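PDB 3OT6: enoyl-CoA hydratase/isomerase family protein from Pseudomonas syringae pv. tomato, which probably acts on enoyl-CoA thioesters as a hydratase or isomerase, as expected of a crotonase-like enzyme. Local coordinates for residues T18-N23 / I52-P57; A39-A44 / R88-H93; G62-K67 / V106-F111. All blocks are in the same frame, centred on the assembly; numbering follows the deposited sequence.

Contacts 1 and 2 share one beta-alpha-beta unit: contact 1 pairs its strands 16-21 and 50-54, and contact 2 joins its helix 31-46 to the end of helix 73-91. Their centres lie about 15 Å apart and they touch, Leu19 packing on Ala40 and Leu41. Contact 3 touches neither; its centre is about 14 Å from that of contact 1 and about 19 Å from that of contact 2. Contact 2 interleaves along the chain with both others: 39-44 lies between the segments of contact 1, and 62-67 between 39-44 and 88-93. Sheet-and-helix packing thus lies beside the probable oxyanion-hole loops of contact 3, within one crotonase-like fold.

Contact 1: residues T18-N23 / I52-P57; sequences TLTLNN and IVTGQP
Leu19 is hydrogen-bonded through both its backbone N-H and its carbonyl: its N donates to Ile52 O over 2.7 Å, and its O receives Thr54 N at 2.9 Å. Thr54 O then takes Leu21 N, also at 2.9 Å, completing the alternating pattern of two parallel strands. Beyond this point residues 55-57 leave the strand, and a side chain carries on the pairing. Gln56 NE2 reaches Leu21 O at 3.2 Å by a nearly straight bond (172° at the hydrogen); the oxygen lies in the plane of the Gln56 amide, while the donor stands above the Leu21 carbonyl plane. A bend at chi2 (-53°) folds the glutamine back toward the neighbouring segment. Its NE2 consequently packs 3.3 Å from Thr20 CG2, and NE2 and CD of the same amide lie against CB and CG of Asn22, the two amide planes 32° apart. On the face bearing Thr18, Thr20, Ile52 and Thr54, the methyl of Thr54 lies 3.8 Å from Thr20 OG1 and also meets the methyl of Thr18, while Thr54 OG1 bonds to Ala100 O. The other face is apolar, Leu19 CB lying 4.4 Å from Val53 CG2. Helix 31-46 covers that side through Ala40 and Phe37, its place as the crossover between the two strands; strand 8-13 pairs antiparallel with 16-21, and strand 97-100 runs parallel beside 50-54.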
loop_
_atom_site.group_PDB
_atom_site.type_symbol
_atom_site.label_atom_id
_atom_site.label_comp_id
_atom_site.label_asym_id
_atom_site.label_seq_id
_atom_site.Cartn_x
_atom_site.Cartn_y
_atom_site.Cartn_z
ATOM N N THR A 18 -8.226 -5.965 -10.868
ATOM C CA THR A 18 -7.595 -6.620 -9.744
ATOM C C THR A 18 -6.124 -6.752 -10.071
ATOM O O THR A 18 -5.777 -7.339 -11.112
ATOM C CB THR A 18 -8.185 -7.985 -9.463
ATOM O OG1 THR A 18 -9.583 -7.864 -9.191
ATOM C CG2 THR A 18 -7.545 -8.579 -8.232
ATOM N N LEU A 19 -5.274 -6.161 -9.202
ATOM C CA LEU A 19 -3.790 -6.289 -9.232
ATOM C C LEU A 19 -3.385 -7.248 -8.139
ATOM O O LEU A 19 -3.589 -6.982 -6.934
ATOM C CB LEU A 19 -3.131 -4.930 -9.080
ATOM C CG LEU A 19 -3.136 -4.025 -10.357
ATOM C CD1 LEU A 19 -4.528 -3.771 -10.957
ATOM C CD2 LEU A 19 -2.451 -2.725 -10.154
ATOM N N THR A 20 -2.911 -8.427 -8.543
ATOM C CA THR A 20 -2.621 -9.471 -7.560
ATOM C C THR A 20 -1.123 -9.568 -7.426
ATOM O O THR A 20 -0.442 -9.844 -8.423
ATOM C CB THR A 20 -3.172 -10.815 -7.946
ATOM O OG1 THR A 20 -4.594 -10.706 -8.121
ATOM C CG2 THR A 20 -2.903 -11.807 -6.832
ATOM N N LEU A 21 -0.590 -9.230 -6.253
ATOM C CA LEU A 21 0.828 -9.359 -6.068
ATOM C C LEU A 21 1.079 -10.806 -5.755
ATOM O O LEU A 21 0.342 -11.414 -4.970
ATOM C CB LEU A 21 1.286 -8.489 -4.907
ATOM C CG LEU A 21 2.741 -8.569 -4.430
ATOM C CD1 LEU A 21 3.821 -8.346 -5.532
ATOM C CD2 LEU A 21 2.942 -7.644 -3.227
ATOM N N ASN A 22 2.101 -11.367 -6.380
ATOM C CA ASN A 22 2.487 -12.744 -6.126
ATOM C C ASN A 22 4.016 -12.956 -6.303
ATOM O O ASN A 22 4.510 -13.276 -7.404
ATOM C CB ASN A 22 1.659 -13.648 -7.036
ATOM C CG ASN A 22 2.014 -15.101 -6.892
ATOM O OD1 ASN A 22 2.664 -15.516 -5.926
ATOM N ND2 ASN A 22 1.612 -15.884 -7.868
ATOM N N ASN A 23 4.757 -12.742 -5.220
ATOM C CA ASN A 23 6.206 -12.788 -5.252
ATOM C C ASN A 23 6.774 -13.673 -4.117
ATOM O O ASN A 23 6.886 -13.230 -2.971
ATOM C CB ASN A 23 6.756 -11.369 -5.127
ATOM C CG ASN A 23 8.282 -11.333 -5.173
ATOM O OD1 ASN A 23 8.890 -12.133 -5.874
ATOM N ND2 ASN A 23 8.907 -10.404 -4.436
ATOM N N ILE A 52 -8.354 -2.726 -7.509
ATOM C CA ILE A 52 -8.263 -3.554 -6.268
ATOM C C ILE A 52 -6.844 -4.181 -6.204
ATOM O O ILE A 52 -6.516 -4.997 -7.044
ATOM C CB ILE A 52 -9.239 -4.712 -6.258
ATOM C CG1 ILE A 52 -10.660 -4.239 -6.176
ATOM C CG2 ILE A 52 -9.051 -5.538 -4.975
ATOM C CD1 ILE A 52 -11.694 -5.455 -6.067
ATOM N N VAL A 53 -6.017 -3.795 -5.239
ATOM C CA VAL A 53 -4.705 -4.391 -5.061
ATOM C C VAL A 53 -4.886 -5.446 -3.968
ATOM O O VAL A 53 -5.500 -5.176 -2.938
ATOM C CB VAL A 53 -3.630 -3.340 -4.598
ATOM C CG1 VAL A 53 -2.263 -4.002 -4.354
ATOM C CG2 VAL A 53 -3.441 -2.234 -5.617
ATOM N N THR A 54 -4.376 -6.654 -4.196
ATOM C CA THR A 54 -4.465 -7.744 -3.219
ATOM C C THR A 54 -3.194 -8.609 -3.287
ATOM O O THR A 54 -2.347 -8.415 -4.153
ATOM C CB THR A 54 -5.802 -8.608 -3.422
ATOM O OG1 THR A 54 -6.064 -9.372 -2.223
ATOM C CG2 THR A 54 -5.713 -9.577 -4.631
ATOM N N GLY A 55 -3.038 -9.548 -2.377
ATOM C CA GLY A 55 -1.847 -10.378 -2.375
ATOM C C GLY A 55 -2.176 -11.857 -2.552
ATOM O O GLY A 55 -3.024 -12.217 -3.367
ATOM N N GLN A 56 -1.510 -12.717 -1.789
ATOM C CA GLN A 56 -1.787 -14.147 -1.805
ATOM C C GLN A 56 -2.535 -14.529 -0.535
ATOM O O GLN A 56 -2.632 -13.733 0.415
ATOM C CB GLN A 56 -0.465 -14.923 -1.955
ATOM C CG GLN A 56 0.143 -14.808 -3.377
ATOM C CD GLN A 56 -0.884 -15.186 -4.449
ATOM O OE1 GLN A 56 -1.435 -16.294 -4.433
ATOM N NE2 GLN A 56 -1.176 -14.260 -5.356
ATOM N N PRO A 57 -3.105 -15.730 -0.491
ATOM C CA PRO A 57 -3.817 -16.011 0.771
ATOM C C PRO A 57 -2.894 -15.879 1.976
ATOM O O PRO A 57 -1.740 -16.287 1.908
ATOM C CB PRO A 57 -4.259 -17.470 0.603
ATOM C CG PRO A 57 -4.443 -17.600 -0.906
ATOM C CD PRO A 57 -3.239 -16.833 -1.467
#

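Contact 2: residues A39-A44 / R88-H93; sequences AALDQA and RRMLSH
Asp42 and Arg89 form a salt bridge between the two helices, with OD1 of the aspartate 2.6 Å from NH2 of the arginine. The bond is bent (144° at the hydrogen) and meets the carboxylate from above its plane, the two flat groups being turned 44° apart. Over one face of the same guanidinium sits Leu41, whose CB lies 3.6 Å from Arg89 CZ, close to the centre of the group. The leucine also reaches His93, just past the end of the helix: Leu41 CD2 rests over the imidazole ring, 4.2 Å from the centroid, in a CH-pi contact, while Leu41 CD1 approaches Met90 CG (selenomethionine) at 4.2 Å. A water in the plane of the imidazole bridges His93 NE2, at 2.9 Å, to Ala44 O, the latter bond weak. What positions the arginine is its chain, extended from CG to NE, together with two further partners on helix 31-46: Glu45 for NH2 and the carbonyl of Asn38 for NH1. Deeper in, Ala44 and His93 both touch Val51 of strand 50-54. Two carboxylates and a carbonyl round one guanidinium would probably stabilise its positive charge, while Leu41 covers one of its faces.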
loop_
_atom_site.group_PDB
_atom_site.type_symbol
_atom_site.label_atom_id
_atom_site.label_comp_id
_atom_site.label_asym_id
_atom_site.label_seq_id
_atom_site.Cartn_x
_atom_site.Cartn_y
_atom_site.Cartn_z
ATOM N N ALA A 39 3.488 -0.897 -14.216
ATOM C CA ALA A 39 3.020 -1.326 -15.514
ATOM C C ALA A 39 1.558 -1.673 -15.355
ATOM O O ALA A 39 0.752 -1.342 -16.202
ATOM C CB ALA A 39 3.804 -2.513 -16.038
ATOM N N ALA A 40 1.194 -2.243 -14.218
ATOM C CA ALA A 40 -0.193 -2.637 -14.013
ATOM C C ALA A 40 -1.040 -1.423 -13.831
ATOM O O ALA A 40 -2.219 -1.479 -14.088
ATOM C CB ALA A 40 -0.385 -3.625 -12.815
ATOM N N LEU A 41 -0.462 -0.333 -13.377
ATOM C CA LEU A 41 -1.281 0.828 -13.021
ATOM C C LEU A 41 -1.423 1.667 -14.229
ATOM O O LEU A 41 -2.417 2.337 -14.368
ATOM C CB LEU A 41 -0.690 1.663 -11.853
ATOM C CG LEU A 41 -0.881 1.147 -10.395
ATOM C CD1 LEU A 41 0.101 1.850 -9.446
ATOM C CD2 LEU A 41 -2.340 1.253 -9.890
ATOM N N ASP A 42 -0.413 1.629 -15.097
ATOM C CA ASP A 42 -0.506 2.230 -16.389
ATOM C C ASP A 42 -1.729 1.683 -17.117
ATOM O O ASP A 42 -2.494 2.453 -17.716
ATOM C CB ASP A 42 0.749 1.973 -17.192
ATOM C CG ASP A 42 1.922 2.830 -16.715
ATOM O OD1 ASP A 42 1.704 3.865 -16.053
ATOM O OD2 ASP A 42 3.082 2.444 -16.937
ATOM N N GLN A 43 -1.916 0.371 -17.020
ATOM C CA GLN A 43 -2.916 -0.328 -17.749
ATOM C C GLN A 43 -4.245 0.052 -17.139
ATOM O O GLN A 43 -5.198 0.345 -17.874
ATOM C CB GLN A 43 -2.673 -1.838 -17.660
ATOM C CG GLN A 43 -3.680 -2.652 -18.480
ATOM C CD GLN A 43 -3.716 -2.224 -19.971
ATOM O OE1 GLN A 43 -2.686 -2.001 -20.601
ATOM N NE2 GLN A 43 -4.920 -2.076 -20.507
ATOM N N ALA A 44 -4.306 0.089 -15.791
ATOM C CA ALA A 44 -5.524 0.443 -15.048
ATOM C C ALA A 44 -5.977 1.857 -15.376
ATOM O O ALA A 44 -7.159 2.110 -15.392
ATOM C CB ALA A 44 -5.323 0.271 -13.530
ATOM N N ARG A 88 3.304 7.479 -3.578
ATOM C CA ARG A 88 2.853 8.760 -4.043
ATOM C C ARG A 88 1.988 8.588 -5.330
ATOM O O ARG A 88 1.017 9.293 -5.544
ATOM C CB ARG A 88 4.070 9.643 -4.308
ATOM C CG ARG A 88 3.719 11.091 -4.413
ATOM C CD ARG A 88 4.199 11.593 -5.714
ATOM N NE ARG A 88 4.114 13.032 -5.864
ATOM C CZ ARG A 88 3.237 13.619 -6.672
ATOM N NH1 ARG A 88 2.404 12.859 -7.381
ATOM N NH2 ARG A 88 3.195 14.939 -6.759
ATOM N N ARG A 89 2.299 7.621 -6.170
ATOM C CA ARG A 89 1.548 7.515 -7.402
ATOM C C ARG A 89 0.194 6.963 -7.057
ATOM O O ARG A 89 -0.795 7.422 -7.578
ATOM C CB ARG A 89 2.253 6.627 -8.429
ATOM C CG ARG A 89 1.368 6.276 -9.575
ATOM C CD ARG A 89 2.009 5.296 -10.523
ATOM N NE ARG A 89 1.178 5.214 -11.712
ATOM C CZ ARG A 89 1.448 4.471 -12.759
ATOM N NH1 ARG A 89 2.529 3.718 -12.788
ATOM N NH2 ARG A 89 0.638 4.507 -13.779
HETATM N N MSE A 90 0.139 6.022 -6.119
HETATM C CA MSE A 90 -1.135 5.435 -5.741
HETATM C C MSE A 90 -2.053 6.457 -5.135
HETATM O O MSE A 90 -3.259 6.411 -5.337
HETATM C CB MSE A 90 -0.951 4.270 -4.765
HETATM C CG MSE A 90 -0.393 3.037 -5.412
HETATM SE SE MSE A 90 0.184 1.637 -4.150
HETATM C CE MSE A 90 -1.534 1.025 -3.390
ATOM N N LEU A 91 -1.498 7.365 -4.359
ATOM C CA LEU A 91 -2.320 8.379 -3.683
ATOM C C LEU A 91 -2.737 9.455 -4.672
ATOM O O LEU A 91 -3.630 10.269 -4.398
ATOM C CB LEU A 91 -1.553 9.002 -2.537
ATOM C CG LEU A 91 -1.391 8.084 -1.318
ATOM C CD1 LEU A 91 -0.217 8.592 -0.485
ATOM C CD2 LEU A 91 -2.660 8.177 -0.539
ATOM N N SER A 92 -2.101 9.470 -5.838
ATOM C CA SER A 92 -2.530 10.470 -6.824
ATOM C C SER A 92 -3.203 9.784 -8.033
ATOM O O SER A 92 -3.514 10.436 -9.002
ATOM C CB SER A 92 -1.434 11.442 -7.211
ATOM O OG SER A 92 -0.329 10.750 -7.610
ATOM N N HIS A 93 -3.563 8.508 -7.876
ATOM C CA HIS A 93 -4.131 7.786 -8.958
ATOM C C HIS A 93 -5.494 8.365 -9.391
ATOM O O HIS A 93 -6.355 8.626 -8.560
ATOM C CB HIS A 93 -4.263 6.314 -8.554
ATOM C CG HIS A 93 -4.543 5.395 -9.701
ATOM N ND1 HIS A 93 -3.623 5.182 -10.716
ATOM C CD2 HIS A 93 -5.648 4.667 -10.020
ATOM C CE1 HIS A 93 -4.129 4.324 -11.584
ATOM N NE2 HIS A 93 -5.361 4.006 -11.196
HETATM O O HOH W 1 -7.458 2.791 -12.723
#

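Contact 3: residues G62-K67 / V106-F111; sequences GGYDLK and VAKGAF
The Tyr64 ring carries the Lys108 side chain across one face: Lys108 CG lies 3.9 Å from the ring centroid and 15° off the ring normal, a CH-pi contact made by the aliphatic part of the lysine. Lys108 CB lies over the CD2 side of the ring and Lys108 CD over its phenolic end, 3.3 Å from Tyr64 OH. A bend at chi2 (71°) lays the lysine along the ring in this way. At the ring edge, in plane, a water lies 2.6 Å from Tyr64 OH and accepts a bond from Lys108 NZ at 3.2 Å, so one molecule joins the two polar tips; NZ has a further, weak bond to Gly83 O. Leu79 and Val80 of helix 73-91 also pack on the tyrosine. The backbones of Tyr64 and Lys108 form the feature most telling of the fold. Tyr64 N and Lys108 N both donate to a second water, at 3.1 Å and 3.2 Å. Two peptide N-H groups converging in this manner, one from a glycine-containing loop and one at the first turn of a helix, are consistent with the oxyanion hole of crotonases, where a thioester carbonyl would probably take the place of the water. Ala107 is the N-cap of helix 108-113, whose dipole would probably add to the pull on such an oxygen. Behind the pair of donors the backbones press close, Gly63 CA standing 3.6 Å from Gly109 N, while Gly63 N turns to Ser61 OG. Ala107 CB lies beside Gly63 as well, and a methylpentanediol molecule, probably from the crystallisation liquor, is bound about 4 Å from the Tyr64 side chain.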
loop_
_atom_site.group_PDB
_atom_site.type_symbol
_atom_site.label_atom_id
_atom_site.label_comp_id
_atom_site.label_asym_id
_atom_site.label_seq_id
_atom_site.Cartn_x
_atom_site.Cartn_y
_atom_site.Cartn_z
ATOM N N GLY A 62 5.044 -8.683 3.215
ATOM C CA GLY A 62 5.850 -8.623 4.434
ATOM C C GLY A 62 6.825 -7.464 4.319
ATOM O O GLY A 62 7.652 -7.274 5.193
ATOM N N GLY A 63 6.753 -6.690 3.231
ATOM C CA GLY A 63 7.581 -5.495 3.119
ATOM C C GLY A 63 8.642 -5.592 2.034
ATOM O O GLY A 63 8.604 -6.531 1.240
ATOM N N TYR A 64 9.588 -4.647 2.052
ATOM C CA TYR A 64 10.639 -4.546 1.058
ATOM C C TYR A 64 11.464 -5.796 1.097
ATOM O O TYR A 64 11.610 -6.432 2.167
ATOM C CB TYR A 64 11.537 -3.367 1.372
ATOM C CG TYR A 64 11.036 -2.007 0.935
ATOM C CD1 TYR A 64 10.708 -1.767 -0.391
ATOM C CD2 TYR A 64 10.915 -0.946 1.845
ATOM C CE1 TYR A 64 10.263 -0.513 -0.825
ATOM C CE2 TYR A 64 10.460 0.311 1.436
ATOM C CZ TYR A 64 10.162 0.513 0.069
ATOM O OH TYR A 64 9.683 1.719 -0.404
ATOM N N ASP A 65 11.949 -6.190 -0.090
ATOM C CA ASP A 65 12.883 -7.315 -0.231
ATOM C C ASP A 65 14.170 -7.006 0.540
ATOM O O ASP A 65 14.919 -6.081 0.180
ATOM C CB ASP A 65 13.238 -7.501 -1.704
ATOM C CG ASP A 65 13.922 -8.839 -1.976
ATOM O OD1 ASP A 65 14.622 -9.382 -1.101
ATOM O OD2 ASP A 65 13.748 -9.368 -3.078
ATOM N N LEU A 66 14.427 -7.779 1.593
ATOM C CA LEU A 66 15.558 -7.559 2.520
ATOM C C LEU A 66 16.886 -7.865 1.849
ATOM O O LEU A 66 17.894 -7.189 2.068
ATOM C CB LEU A 66 15.390 -8.482 3.725
ATOM C CG LEU A 66 15.011 -7.937 5.115
ATOM C CD1 LEU A 66 16.346 -7.709 5.870
ATOM C CD2 LEU A 66 14.054 -6.660 5.147
ATOM N N LYS A 67 16.864 -8.893 1.022
ATOM C CA LYS A 67 17.989 -9.242 0.204
ATOM C C LYS A 67 18.471 -8.030 -0.616
ATOM O O LYS A 67 19.617 -7.646 -0.494
ATOM C CB LYS A 67 17.616 -10.471 -0.638
ATOM C CG LYS A 67 18.785 -11.174 -1.325
ATOM C CD LYS A 67 19.041 -10.595 -2.753
ATOM C CE LYS A 67 20.226 -11.323 -3.465
ATOM N NZ LYS A 67 20.246 -12.806 -3.129
ATOM N N VAL A 106 3.005 -5.960 6.586
ATOM C CA VAL A 106 4.048 -5.537 7.532
ATOM C C VAL A 106 4.967 -4.612 6.778
ATOM O O VAL A 106 5.279 -4.867 5.604
ATOM C CB VAL A 106 4.847 -6.737 8.051
ATOM C CG1 VAL A 106 6.035 -6.306 8.967
ATOM C CG2 VAL A 106 3.944 -7.740 8.801
ATOM N N ALA A 107 5.380 -3.526 7.440
ATOM C CA ALA A 107 6.408 -2.577 6.938
ATOM C C ALA A 107 5.854 -2.020 5.605
ATOM O O ALA A 107 4.682 -1.635 5.604
ATOM C CB ALA A 107 7.791 -3.246 6.810
ATOM N N LYS A 108 6.631 -1.999 4.499
ATOM C CA LYS A 108 6.131 -1.487 3.205
ATOM C C LYS A 108 4.796 -2.157 2.859
ATOM O O LYS A 108 3.900 -1.507 2.321
ATOM C CB LYS A 108 7.153 -1.633 2.050
ATOM C CG LYS A 108 6.741 -0.961 0.709
ATOM C CD LYS A 108 6.795 0.603 0.798
ATOM C CE LYS A 108 6.098 1.379 -0.395
ATOM N NZ LYS A 108 6.027 2.891 0.059
ATOM N N GLY A 109 4.619 -3.423 3.187
ATOM C CA GLY A 109 3.310 -4.006 2.921
ATOM C C GLY A 109 2.204 -3.235 3.663
ATOM O O GLY A 109 1.086 -3.078 3.162
ATOM N N ALA A 110 2.471 -2.768 4.874
ATOM C CA ALA A 110 1.437 -1.981 5.526
ATOM C C ALA A 110 1.388 -0.530 4.952
ATOM O O ALA A 110 0.329 0.122 5.027
ATOM C CB ALA A 110 1.581 -1.984 7.065
ATOM N N PHE A 111 2.501 -0.024 4.409
ATOM C CA PHE A 111 2.433 1.223 3.682
ATOM C C PHE A 111 1.523 1.199 2.469
ATOM O O PHE A 111 0.978 2.229 2.071
ATOM C CB PHE A 111 3.796 1.762 3.349
ATOM C CG PHE A 111 4.486 2.342 4.557
ATOM C CD1 PHE A 111 3.881 3.381 5.292
ATOM C CD2 PHE A 111 5.701 1.849 4.991
ATOM C CE1 PHE A 111 4.528 3.936 6.449
ATOM C CE2 PHE A 111 6.325 2.363 6.112
ATOM C CZ PHE A 111 5.751 3.398 6.860
HETATM O O HOH W 2 8.912 3.617 1.190
HETATM O O HOH W 3 9.748 -2.660 4.428
#